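Local coordinates for protein nitroreductase (Desulfitobacterium hafniense, PDB 3PXV) that binds FMN and, as a member of the nitroreductase family, probably carries out flavin-dependent oxidoreductase chemistry, at residues Val9-Phe19 against Ala121-Ile132; Arg45-Lys54 against Pro94-Gln105. One frame throughout, in Å; residues are numbered along the deposited sequence.

Contact 1: residues Val9-Phe19 against Ala121-Ile132; sequences VIAERYSCRDF and ALAATSLGIANI. With FMN (flavin mononucleotide), chain F.
Where C16 meets N131 and R13 meets T125, the FMN-binding R-Y-S-C-R segment of the nitroreductase fold is set against the end of helix 106-126 and strand 130-133. The backbone joint is one almost straight bond, C16 N to N131 O, 3.0 Å long. Before it, V9 straddles the last helical turn: CG1, trans to its own nitrogen (chi1 166°), comes 3.5 Å from L122 O, while CG2 rests on S126. L122 CD1 packs against I10 CG1 at 3.8 Å.

R13 draws the helix and the cofactor together. Its CG stands 3.5 Å from T125 OG1, and CD runs over the methyl of A121. Bends at chi2 and chi3 then turn the guanidinium edge-on to the phosphate, NH1 reaching FMN O2P and NH2 reaching FMN O3P. Behind it, N131 ND2 donates to both T125 OG1 and I129 O with each acceptor close to the amide plane, which fixes the rotation of that amide; T125 OG1 itself donates to A121 O. The helix ends here in a Schellman motif with G128 as C-prime residue.

Past S15, whose N and OG both grip the phosphate, R17 extends from CG to NE; I132 CD1 comes 3.7 Å from R17 CG, the two side chains crossing at about a right angle. The F19 ring turns its edge to A130 O and takes C16 SG over the centre of one face, 3.7 Å above the plane. At the far end the flavin pyrimidine is read by R17: NE to FMN O2 at 2.7 Å and NH2 to FMN N1 at 3.1 Å.

Contact 2: residues Arg45-Lys54 against Pro94-Gln105; sequences RQAWRVIVVK and PCMIVVPIDPTQ
I51 and V98 face each other as a hydrogen-bonded antiparallel pair, and from them the ladder between strands 50-53 and 95-101 runs on through V52 with I97 to V53 with M96, here selenomethionine. Of its four regular bonds, V53 N to M96 O is the shortest at 2.7 Å and points nearly straight down the carbonyl. The N-to-C directions of the strands differ by 157°, close to antiparallel. Between these rungs, I97 CA brings its hydrogen to I51 O.

I51 illustrates how one side chain spans several partners. Its CB comes 3.6 Å from V98 O, and CG1, trans to the carbonyl carbon (chi1 -57°), stays beside the same oxygen. The chain continues extended (chi2 174°), carrying CD1 past V98 to the ring of P100, with CD and CG both 4.0 Å from that methyl. F156 touches I51 and P100 alike. On this face V53 CG2 also meets V98 CG2 at 3.9 Å. The other face holds I97, whose CG2 packs on V50 CG1 and whose CG1 lies against V52 CG2; I97 also reaches I32 of helix 26-36 and I120 of helix 106-126.

Toward W48 the pairing slackens, and R49 N to P100 O is a weak bond. A47, centre of an inverse gamma turn, then receives D102 N on its carbonyl from above the plane. T104 N closes an Asx turn on D102 OD1, and T104 OG1 donates to the same oxygen from the same face of the carboxylate. Residues 50-53 pair in parallel with a strand of the second subunit. A mainly antiparallel sheet packed against helices and continued by a partner's strand is the hallmark of the dimeric nitroreductase fold.

Both contacts are largely buried and reach the same four-stranded sheet, at the outermost strands within the chain, 50-53 in contact 2 and 130-133 in contact 1. Helix 106-126 follows strand 95-101 directly, linking the second segments along the chain. The chemistry changes with place. Contact 2 is a backbone ladder, regular along 51-53 and looser toward its partly exposed R45 and Q105 end, flanked by aliphatic side chains, whereas contact 1 has a single direct backbone bond, from a loop to strand 130-133, and relies on arginines and a buried amide beside FMN. Each also touches the second subunit, contact 2 through sheet extension and contact 1 through a hydrogen bond between S126 and N4 of that subunit.

Contact 1: residues Val9-Phe19 against Ala121-Ile132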
loop_
_atom_site.group_PDB
_atom_site.type_symbol
_atom_site.label_atom_id
_atom_site.label_comp_id
_atom_site.label_asym_id
_atom_site.label_seq_id
_atom_site.Cartn_x
_atom_site.Cartn_y
_atom_site.Cartn_z
ATOM N N VAL B 9 -7.252 14.399 -3.651
ATOM C CA VAL B 9 -7.709 13.346 -2.775
ATOM C C VAL B 9 -6.540 12.780 -1.993
ATOM O O VAL B 9 -6.659 12.520 -0.813
ATOM C CB VAL B 9 -8.487 12.262 -3.544
ATOM C CG1 VAL B 9 -8.650 11.009 -2.687
ATOM C CG2 VAL B 9 -9.869 12.837 -3.992
ATOM N N ILE B 10 -5.402 12.597 -2.644
ATOM C CA ILE B 10 -4.212 12.095 -1.971
ATOM C C ILE B 10 -3.815 13.088 -0.881
ATOM O O ILE B 10 -3.539 12.670 0.237
ATOM C CB ILE B 10 -3.047 11.874 -2.969
ATOM C CG1 ILE B 10 -3.354 10.661 -3.850
ATOM C CG2 ILE B 10 -1.714 11.731 -2.233
ATOM C CD1 ILE B 10 -2.628 10.637 -5.200
ATOM N N ALA B 11 -3.858 14.390 -1.194
ATOM C CA ALA B 11 -3.433 15.434 -0.267
ATOM C C ALA B 11 -4.359 15.617 0.927
ATOM O O ALA B 11 -3.885 15.889 2.040
ATOM C CB ALA B 11 -3.258 16.791 -0.983
ATOM N N GLU B 12 -5.665 15.511 0.692
ATOM C CA GLU B 12 -6.651 15.763 1.737
ATOM C C GLU B 12 -7.007 14.572 2.629
ATOM O O GLU B 12 -7.623 14.771 3.666
ATOM C CB GLU B 12 -7.929 16.331 1.111
ATOM C CG GLU B 12 -8.815 15.302 0.393
ATOM C CD GLU B 12 -9.857 15.943 -0.531
ATOM O OE1 GLU B 12 -10.016 17.183 -0.513
ATOM O OE2 GLU B 12 -10.501 15.190 -1.292
ATOM N N ARG B 13 -6.622 13.357 2.228
ATOM C CA ARG B 13 -6.928 12.162 2.974
ATOM C C ARG B 13 -6.275 12.286 4.318
ATOM O O ARG B 13 -5.110 12.587 4.407
ATOM C CB ARG B 13 -6.405 10.928 2.287
ATOM C CG ARG B 13 -6.651 9.612 3.085
ATOM C CD ARG B 13 -5.437 8.647 3.040
ATOM N NE ARG B 13 -4.260 9.403 3.451
ATOM C CZ ARG B 13 -3.936 9.715 4.705
ATOM N NH1 ARG B 13 -4.637 9.283 5.745
ATOM N NH2 ARG B 13 -2.855 10.424 4.921
ATOM N N TYR B 14 -7.039 12.034 5.372
ATOM C CA TYR B 14 -6.548 12.185 6.732
ATOM C C TYR B 14 -7.117 11.020 7.559
ATOM O O TYR B 14 -8.093 10.377 7.141
ATOM C CB TYR B 14 -7.031 13.541 7.310
ATOM C CG TYR B 14 -8.533 13.595 7.620
ATOM C CD1 TYR B 14 -9.456 13.919 6.639
ATOM C CD2 TYR B 14 -9.015 13.325 8.908
ATOM C CE1 TYR B 14 -10.827 13.954 6.910
ATOM C CE2 TYR B 14 -10.389 13.364 9.196
ATOM C CZ TYR B 14 -11.289 13.677 8.188
ATOM O OH TYR B 14 -12.640 13.725 8.454
ATOM N N SER B 15 -6.525 10.774 8.728
ATOM C CA SER B 15 -7.001 9.727 9.616
ATOM C C SER B 15 -8.107 10.246 10.523
ATOM O O SER B 15 -7.864 11.058 11.405
ATOM C CB SER B 15 -5.862 9.175 10.455
ATOM O OG SER B 15 -5.009 8.376 9.674
ATOM N N CYS B 16 -9.326 9.790 10.315
ATOM C CA CYS B 16 -10.442 10.232 11.154
ATOM C C CYS B 16 -10.515 9.419 12.451
ATOM O O CYS B 16 -10.452 8.172 12.411
ATOM C CB CYS B 16 -11.762 10.102 10.386
ATOM S SG CYS B 16 -13.230 10.507 11.313
ATOM N N ARG B 17 -10.649 10.102 13.583
ATOM C CA ARG B 17 -10.765 9.398 14.860
ATOM C C ARG B 17 -12.020 9.789 15.683
ATOM O O ARG B 17 -12.000 9.805 16.910
ATOM C CB ARG B 17 -9.497 9.603 15.680
ATOM C CG ARG B 17 -8.314 8.912 15.076
ATOM C CD ARG B 17 -7.121 8.921 16.010
ATOM N NE ARG B 17 -6.003 8.254 15.353
ATOM C CZ ARG B 17 -5.054 8.876 14.662
ATOM N NH1 ARG B 17 -5.038 10.209 14.566
ATOM N NH2 ARG B 17 -4.092 8.158 14.084
ATOM N N ASP B 18 -13.110 10.060 14.992
ATOM C CA ASP B 18 -14.340 10.454 15.641
ATOM C C ASP B 18 -15.412 10.411 14.560
ATOM O O ASP B 18 -15.558 11.346 13.758
ATOM C CB ASP B 18 -14.176 11.864 16.212
ATOM C CG ASP B 18 -15.405 12.355 16.925
ATOM O OD1 ASP B 18 -16.299 11.543 17.208
ATOM O OD2 ASP B 18 -15.466 13.563 17.222
ATOM N N PHE B 19 -16.130 9.299 14.521
ATOM C CA PHE B 19 -17.170 9.063 13.524
ATOM C C PHE B 19 -18.591 9.205 14.060
ATOM O O PHE B 19 -18.856 8.907 15.212
ATOM C CB PHE B 19 -17.043 7.631 12.990
ATOM C CG PHE B 19 -15.762 7.351 12.227
ATOM C CD1 PHE B 19 -14.636 6.896 12.873
ATOM C CD2 PHE B 19 -15.727 7.455 10.844
ATOM C CE1 PHE B 19 -13.479 6.595 12.162
ATOM C CE2 PHE B 19 -14.570 7.169 10.135
ATOM C CZ PHE B 19 -13.460 6.731 10.789
ATOM N N ALA B 121 -8.674 3.658 1.167
ATOM C CA ALA B 121 -8.701 4.964 1.817
ATOM C C ALA B 121 -8.885 6.075 0.800
ATOM O O ALA B 121 -9.688 6.993 1.017
ATOM C CB ALA B 121 -7.434 5.192 2.683
ATOM N N LEU B 122 -8.168 5.991 -0.319
ATOM C CA LEU B 122 -8.297 7.023 -1.350
ATOM C C LEU B 122 -9.678 6.975 -1.993
ATOM O O LEU B 122 -10.314 8.022 -2.212
ATOM C CB LEU B 122 -7.163 6.945 -2.398
ATOM C CG LEU B 122 -5.765 7.219 -1.835
ATOM C CD1 LEU B 122 -4.731 7.189 -2.932
ATOM C CD2 LEU B 122 -5.691 8.555 -1.099
ATOM N N ALA B 123 -10.169 5.769 -2.278
ATOM C CA ALA B 123 -11.524 5.657 -2.855
ATOM C C ALA B 123 -12.577 6.241 -1.899
ATOM O O ALA B 123 -13.454 6.981 -2.308
ATOM C CB ALA B 123 -11.848 4.212 -3.239
ATOM N N ALA B 124 -12.462 5.937 -0.615
ATOM C CA ALA B 124 -13.424 6.437 0.361
ATOM C C ALA B 124 -13.367 7.961 0.432
ATOM O O ALA B 124 -14.403 8.656 0.454
ATOM C CB ALA B 124 -13.149 5.829 1.721
ATOM N N THR B 125 -12.149 8.491 0.424
ATOM C CA THR B 125 -11.960 9.931 0.570
ATOM C C THR B 125 -12.550 10.674 -0.621
ATOM O O THR B 125 -13.121 11.740 -0.429
ATOM C CB THR B 125 -10.481 10.300 0.770
ATOM O OG1 THR B 125 -9.995 9.693 1.975
ATOM C CG2 THR B 125 -10.329 11.764 0.880
ATOM N N SER B 126 -12.412 10.107 -1.825
ATOM C CA SER B 126 -12.963 10.712 -3.050
ATOM C C SER B 126 -14.473 10.721 -3.016
ATOM O O SER B 126 -15.098 11.523 -3.712
ATOM C CB SER B 126 -12.565 9.927 -4.302
ATOM O OG SER B 126 -13.295 8.709 -4.395
ATOM N N LEU B 127 -15.050 9.785 -2.254
ATOM C CA LEU B 127 -16.519 9.661 -2.124
ATOM C C LEU B 127 -17.090 10.402 -0.933
ATOM O O LEU B 127 -18.269 10.293 -0.650
ATOM C CB LEU B 127 -16.936 8.182 -2.072
ATOM C CG LEU B 127 -16.719 7.422 -3.382
ATOM C CD1 LEU B 127 -16.936 5.909 -3.234
ATOM C CD2 LEU B 127 -17.648 8.005 -4.418
ATOM N N GLY B 128 -16.263 11.183 -0.247
ATOM C CA GLY B 128 -16.723 11.929 0.922
ATOM C C GLY B 128 -16.889 11.054 2.157
ATOM O O GLY B 128 -17.505 11.489 3.138
ATOM N N ILE B 129 -16.338 9.831 2.111
ATOM C CA ILE B 129 -16.395 8.906 3.250
ATOM C C ILE B 129 -15.095 8.979 4.074
ATOM O O ILE B 129 -14.010 8.647 3.583
ATOM C CB ILE B 129 -16.611 7.451 2.800
ATOM C CG1 ILE B 129 -17.918 7.306 2.010
ATOM C CG2 ILE B 129 -16.600 6.511 3.994
ATOM C CD1 ILE B 129 -19.148 7.874 2.724
ATOM N N ALA B 130 -15.227 9.387 5.331
ATOM C CA ALA B 130 -14.107 9.474 6.242
ATOM C C ALA B 130 -13.602 8.073 6.540
ATOM O O ALA B 130 -14.366 7.106 6.556
ATOM C CB ALA B 130 -14.526 10.183 7.536
ATOM N N ASN B 131 -12.306 7.966 6.800
ATOM C CA ASN B 131 -11.687 6.672 7.025
ATOM C C ASN B 131 -10.408 6.741 7.860
ATOM O O ASN B 131 -9.857 7.819 8.108
ATOM C CB ASN B 131 -11.339 6.053 5.674
ATOM C CG ASN B 131 -10.408 6.924 4.855
ATOM O OD1 ASN B 131 -9.185 6.812 4.984
ATOM N ND2 ASN B 131 -10.977 7.844 4.041
ATOM N N ILE B 132 -9.946 5.569 8.287
ATOM C CA ILE B 132 -8.690 5.438 8.983
ATOM C C ILE B 132 -8.221 3.982 8.914
ATOM O O ILE B 132 -9.038 3.069 9.108
ATOM C CB ILE B 132 -8.779 5.861 10.472
ATOM C CG1 ILE B 132 -7.383 5.907 11.077
ATOM C CG2 ILE B 132 -9.656 4.871 11.313
ATOM C CD1 ILE B 132 -7.349 6.349 12.540
HETATM N N1 FMN F . -4.314 5.128 13.757
HETATM C C2 FMN F . -5.046 4.753 14.867
HETATM O O2 FMN F . -5.630 5.573 15.572
HETATM N N3 FMN F . -5.129 3.429 15.198
HETATM C C4 FMN F . -4.496 2.460 14.459
HETATM O O4 FMN F . -4.609 1.298 14.820
HETATM C C4A FMN F . -3.757 2.839 13.338
HETATM N N5 FMN F . -3.114 1.916 12.563
HETATM C C5A FMN F . -2.618 2.269 11.333
HETATM C C6 FMN F . -2.202 1.269 10.450
HETATM C C7 FMN F . -1.701 1.590 9.196
HETATM C C7M FMN F . -1.279 0.494 8.293
HETATM C C8 FMN F . -1.605 2.922 8.827
HETATM C C8M FMN F . -1.076 3.330 7.500
HETATM C C9 FMN F . -2.022 3.929 9.704
HETATM C C9A FMN F . -2.535 3.605 10.975
HETATM N N10 FMN F . -2.949 4.570 11.877
HETATM C C10 FMN F . -3.671 4.187 12.989
HETATM C "C1'" FMN F . -3.156 5.968 11.371
HETATM C "C2'" FMN F . -1.846 6.734 11.440
HETATM O "O2'" FMN F . -1.639 7.138 12.779
HETATM C "C3'" FMN F . -1.904 7.920 10.482
HETATM O "O3'" FMN F . -2.057 7.485 9.147
HETATM C "C4'" FMN F . -0.626 8.735 10.578
HETATM O "O4'" FMN F . -0.576 9.243 11.876
HETATM C "C5'" FMN F . -0.578 9.878 9.564
HETATM O "O5'" FMN F . -1.697 10.726 9.737
HETATM P P FMN F . -2.789 10.906 8.575
HETATM O O1P FMN F . -3.908 11.711 9.152
HETATM O O2P FMN F . -3.353 9.560 8.080
HETATM O O3P FMN F . -2.077 11.659 7.501
HETATM O O HOH W 1 -7.135 7.865 6.133
HETATM O O HOH W 2 -10.068 11.453 4.326
HETATM O O HOH W 3 -10.826 10.735 6.846
#

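Contact 2: residues Arg45-Lys54 against Pro94-Gln105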
loop_
_atom_site.group_PDB
_atom_site.type_symbol
_atom_site.label_atom_id
_atom_site.label_comp_id
_atom_site.label_asym_id
_atom_site.label_seq_id
_atom_site.Cartn_x
_atom_site.Cartn_y
_atom_site.Cartn_z
ATOM N N ARG B 45 -1.117 -12.280 -7.370
ATOM C CA ARG B 45 -1.494 -13.359 -6.435
ATOM C C ARG B 45 -2.729 -13.016 -5.593
ATOM O O ARG B 45 -3.378 -13.907 -5.087
ATOM C CB ARG B 45 -0.313 -13.724 -5.517
ATOM C CG ARG B 45 0.056 -12.616 -4.508
ATOM C CD ARG B 45 1.146 -13.042 -3.534
ATOM N NE ARG B 45 2.480 -13.101 -4.147
ATOM C CZ ARG B 45 3.291 -12.049 -4.299
ATOM N NH1 ARG B 45 2.888 -10.839 -3.904
ATOM N NH2 ARG B 45 4.500 -12.201 -4.873
ATOM N N GLN B 46 -3.030 -11.724 -5.428
ATOM C CA GLN B 46 -4.221 -11.282 -4.693
ATOM C C GLN B 46 -4.461 -12.157 -3.457
ATOM O O GLN B 46 -5.543 -12.705 -3.261
ATOM C CB GLN B 46 -5.453 -11.295 -5.622
ATOM C CG GLN B 46 -5.328 -10.387 -6.880
ATOM C CD GLN B 46 -6.585 -10.398 -7.763
ATOM O OE1 GLN B 46 -7.723 -10.661 -7.296
ATOM N NE2 GLN B 46 -6.387 -10.112 -9.045
ATOM N N ALA B 47 -3.437 -12.251 -2.610
ATOM C CA ALA B 47 -3.483 -13.066 -1.401
ATOM C C ALA B 47 -4.178 -12.298 -0.272
ATOM O O ALA B 47 -3.662 -12.165 0.826
ATOM C CB ALA B 47 -2.056 -13.481 -0.997
ATOM N N TRP B 48 -5.365 -11.800 -0.590
ATOM C CA TRP B 48 -6.182 -11.048 0.315
ATOM C C TRP B 48 -7.652 -11.268 0.055
ATOM O O TRP B 48 -7.993 -12.024 -0.847
ATOM C CB TRP B 48 -5.858 -9.568 0.218
ATOM C CG TRP B 48 -5.472 -8.977 -1.131
ATOM C CD1 TRP B 48 -4.275 -8.462 -1.430
ATOM C CD2 TRP B 48 -6.305 -8.734 -2.283
ATOM N NE1 TRP B 48 -4.272 -7.942 -2.695
ATOM C CE2 TRP B 48 -5.513 -8.082 -3.236
ATOM C CE3 TRP B 48 -7.634 -8.995 -2.596
ATOM C CZ2 TRP B 48 -5.998 -7.709 -4.495
ATOM C CZ3 TRP B 48 -8.114 -8.625 -3.845
ATOM C CH2 TRP B 48 -7.300 -7.986 -4.774
ATOM N N ARG B 49 -8.508 -10.686 0.897
ATOM C CA ARG B 49 -9.962 -10.669 0.668
ATOM C C ARG B 49 -10.462 -9.313 1.158
ATOM O O ARG B 49 -9.814 -8.685 1.995
ATOM C CB ARG B 49 -10.720 -11.758 1.436
ATOM C CG ARG B 49 -10.414 -13.188 1.068
ATOM C CD ARG B 49 -10.868 -13.558 -0.344
ATOM N NE ARG B 49 -10.597 -14.979 -0.587
ATOM C CZ ARG B 49 -9.398 -15.500 -0.882
ATOM N NH1 ARG B 49 -8.321 -14.734 -0.978
ATOM N NH2 ARG B 49 -9.274 -16.812 -1.067
ATOM N N VAL B 50 -11.623 -8.891 0.660
ATOM C CA VAL B 50 -12.205 -7.601 1.033
ATOM C C VAL B 50 -13.534 -7.893 1.736
ATOM O O VAL B 50 -14.547 -8.174 1.077
ATOM C CB VAL B 50 -12.378 -6.702 -0.213
ATOM C CG1 VAL B 50 -13.113 -5.402 0.105
ATOM C CG2 VAL B 50 -11.026 -6.425 -0.816
ATOM N N ILE B 51 -13.512 -7.855 3.075
ATOM C CA ILE B 51 -14.673 -8.156 3.883
ATOM C C ILE B 51 -15.266 -6.852 4.415
ATOM O O ILE B 51 -14.679 -6.215 5.287
ATOM C CB ILE B 51 -14.279 -9.106 5.052
ATOM C CG1 ILE B 51 -13.636 -10.375 4.504
ATOM C CG2 ILE B 51 -15.501 -9.476 5.909
ATOM C CD1 ILE B 51 -13.099 -11.263 5.551
ATOM N N VAL B 52 -16.423 -6.456 3.884
ATOM C CA VAL B 52 -17.098 -5.215 4.300
ATOM C C VAL B 52 -17.971 -5.546 5.489
ATOM O O VAL B 52 -19.017 -6.169 5.333
ATOM C CB VAL B 52 -18.000 -4.603 3.168
ATOM C CG1 VAL B 52 -18.771 -3.406 3.700
ATOM C CG2 VAL B 52 -17.169 -4.180 1.959
ATOM N N VAL B 53 -17.546 -5.119 6.671
ATOM C CA VAL B 53 -18.239 -5.440 7.896
ATOM C C VAL B 53 -19.145 -4.301 8.324
ATOM O O VAL B 53 -18.697 -3.188 8.456
ATOM C CB VAL B 53 -17.238 -5.757 9.037
ATOM C CG1 VAL B 53 -17.986 -6.213 10.278
ATOM C CG2 VAL B 53 -16.270 -6.822 8.601
ATOM N N LYS B 54 -20.419 -4.610 8.537
ATOM C CA LYS B 54 -21.431 -3.643 8.985
ATOM C C LYS B 54 -22.139 -4.069 10.278
ATOM O O LYS B 54 -22.919 -3.311 10.820
ATOM C CB LYS B 54 -22.520 -3.456 7.912
ATOM C CG LYS B 54 -21.983 -3.116 6.532
ATOM C CD LYS B 54 -23.044 -2.522 5.619
ATOM C CE LYS B 54 -24.262 -3.349 5.461
ATOM N NZ LYS B 54 -25.268 -2.663 4.616
ATOM N N PRO B 94 -19.186 2.931 12.265
ATOM C CA PRO B 94 -20.270 1.982 12.108
ATOM C C PRO B 94 -19.973 0.837 11.141
ATOM O O PRO B 94 -20.802 -0.048 10.987
ATOM C CB PRO B 94 -21.400 2.867 11.589
ATOM C CG PRO B 94 -20.671 3.867 10.725
ATOM C CD PRO B 94 -19.383 4.125 11.428
ATOM N N CYS B 95 -18.826 0.870 10.471
ATOM C CA CYS B 95 -18.432 -0.216 9.570
ATOM C C CYS B 95 -16.959 -0.144 9.250
ATOM O O CYS B 95 -16.313 0.869 9.466
ATOM C CB CYS B 95 -19.213 -0.184 8.255
ATOM S SG CYS B 95 -18.710 1.126 7.187
HETATM N N MSE B 96 -16.433 -1.231 8.718
HETATM C CA MSE B 96 -15.026 -1.293 8.376
HETATM C C MSE B 96 -14.805 -2.370 7.346
HETATM O O MSE B 96 -15.611 -3.264 7.179
HETATM C CB MSE B 96 -14.156 -1.606 9.623
HETATM C CG MSE B 96 -14.379 -2.983 10.251
HETATM SE SE MSE B 96 -13.218 -3.280 11.753
HETATM C CE MSE B 96 -13.941 -4.987 12.340
ATOM N N ILE B 97 -13.699 -2.253 6.643
ATOM C CA ILE B 97 -13.306 -3.278 5.718
ATOM C C ILE B 97 -12.118 -3.943 6.353
ATOM O O ILE B 97 -11.140 -3.269 6.697
ATOM C CB ILE B 97 -12.947 -2.714 4.372
ATOM C CG1 ILE B 97 -14.236 -2.247 3.685
ATOM C CG2 ILE B 97 -12.221 -3.771 3.560
ATOM C CD1 ILE B 97 -14.032 -1.583 2.331
ATOM N N VAL B 98 -12.238 -5.249 6.565
ATOM C CA VAL B 98 -11.169 -6.076 7.126
ATOM C C VAL B 98 -10.477 -6.780 5.980
ATOM O O VAL B 98 -11.150 -7.358 5.139
ATOM C CB VAL B 98 -11.738 -7.110 8.125
ATOM C CG1 VAL B 98 -10.629 -8.016 8.668
ATOM C CG2 VAL B 98 -12.473 -6.352 9.281
ATOM N N VAL B 99 -9.139 -6.702 5.934
ATOM C CA VAL B 99 -8.337 -7.322 4.881
ATOM C C VAL B 99 -7.458 -8.429 5.442
ATOM O O VAL B 99 -6.382 -8.178 5.968
ATOM C CB VAL B 99 -7.458 -6.311 4.120
ATOM C CG1 VAL B 99 -6.780 -7.002 2.941
ATOM C CG2 VAL B 99 -8.280 -5.183 3.609
ATOM N N PRO B 100 -7.953 -9.668 5.401
ATOM C CA PRO B 100 -7.122 -10.765 5.855
ATOM C C PRO B 100 -6.105 -11.132 4.772
ATOM O O PRO B 100 -6.294 -10.816 3.603
ATOM C CB PRO B 100 -8.136 -11.899 6.044
ATOM C CG PRO B 100 -9.142 -11.629 5.009
ATOM C CD PRO B 100 -9.304 -10.134 5.047
ATOM N N ILE B 101 -5.040 -11.810 5.151
ATOM C CA ILE B 101 -4.006 -12.133 4.186
ATOM C C ILE B 101 -3.470 -13.538 4.407
ATOM O O ILE B 101 -3.630 -14.115 5.493
ATOM C CB ILE B 101 -2.829 -11.095 4.217
ATOM C CG1 ILE B 101 -2.119 -11.067 5.563
ATOM C CG2 ILE B 101 -3.282 -9.681 3.899
ATOM C CD1 ILE B 101 -0.785 -10.320 5.466
ATOM N N ASP B 102 -2.856 -14.086 3.357
ATOM C CA ASP B 102 -2.236 -15.402 3.402
ATOM C C ASP B 102 -0.856 -15.167 4.022
ATOM O O ASP B 102 -0.054 -14.450 3.457
ATOM C CB ASP B 102 -2.124 -15.973 1.986
ATOM C CG ASP B 102 -1.601 -17.425 1.949
ATOM O OD1 ASP B 102 -1.124 -17.942 2.969
ATOM O OD2 ASP B 102 -1.685 -18.051 0.870
ATOM N N PRO B 103 -0.594 -15.720 5.207
ATOM C CA PRO B 103 0.715 -15.512 5.822
ATOM C C PRO B 103 1.885 -16.312 5.213
ATOM O O PRO B 103 3.026 -16.013 5.529
ATOM C CB PRO B 103 0.482 -15.970 7.270
ATOM C CG PRO B 103 -0.599 -16.959 7.180
ATOM C CD PRO B 103 -1.499 -16.477 6.091
ATOM N N THR B 104 1.604 -17.320 4.379
ATOM C CA THR B 104 2.659 -18.143 3.749
ATOM C C THR B 104 3.216 -17.425 2.523
ATOM O O THR B 104 4.025 -17.979 1.781
ATOM C CB THR B 104 2.147 -19.551 3.302
ATOM O OG1 THR B 104 1.287 -19.416 2.164
ATOM C CG2 THR B 104 1.415 -20.294 4.455
ATOM N N GLN B 105 2.705 -16.222 2.280
ATOM C CA GLN B 105 3.165 -15.351 1.210
ATOM C C GLN B 105 4.100 -14.274 1.833
ATOM O O GLN B 105 4.509 -13.336 1.166
ATOM C CB GLN B 105 1.955 -14.700 0.495
ATOM C CG GLN B 105 0.996 -15.662 -0.219
ATOM C CD GLN B 105 1.576 -16.314 -1.491
ATOM O OE1 GLN B 105 2.571 -15.845 -2.063
ATOM N NE2 GLN B 105 0.936 -17.399 -1.938
#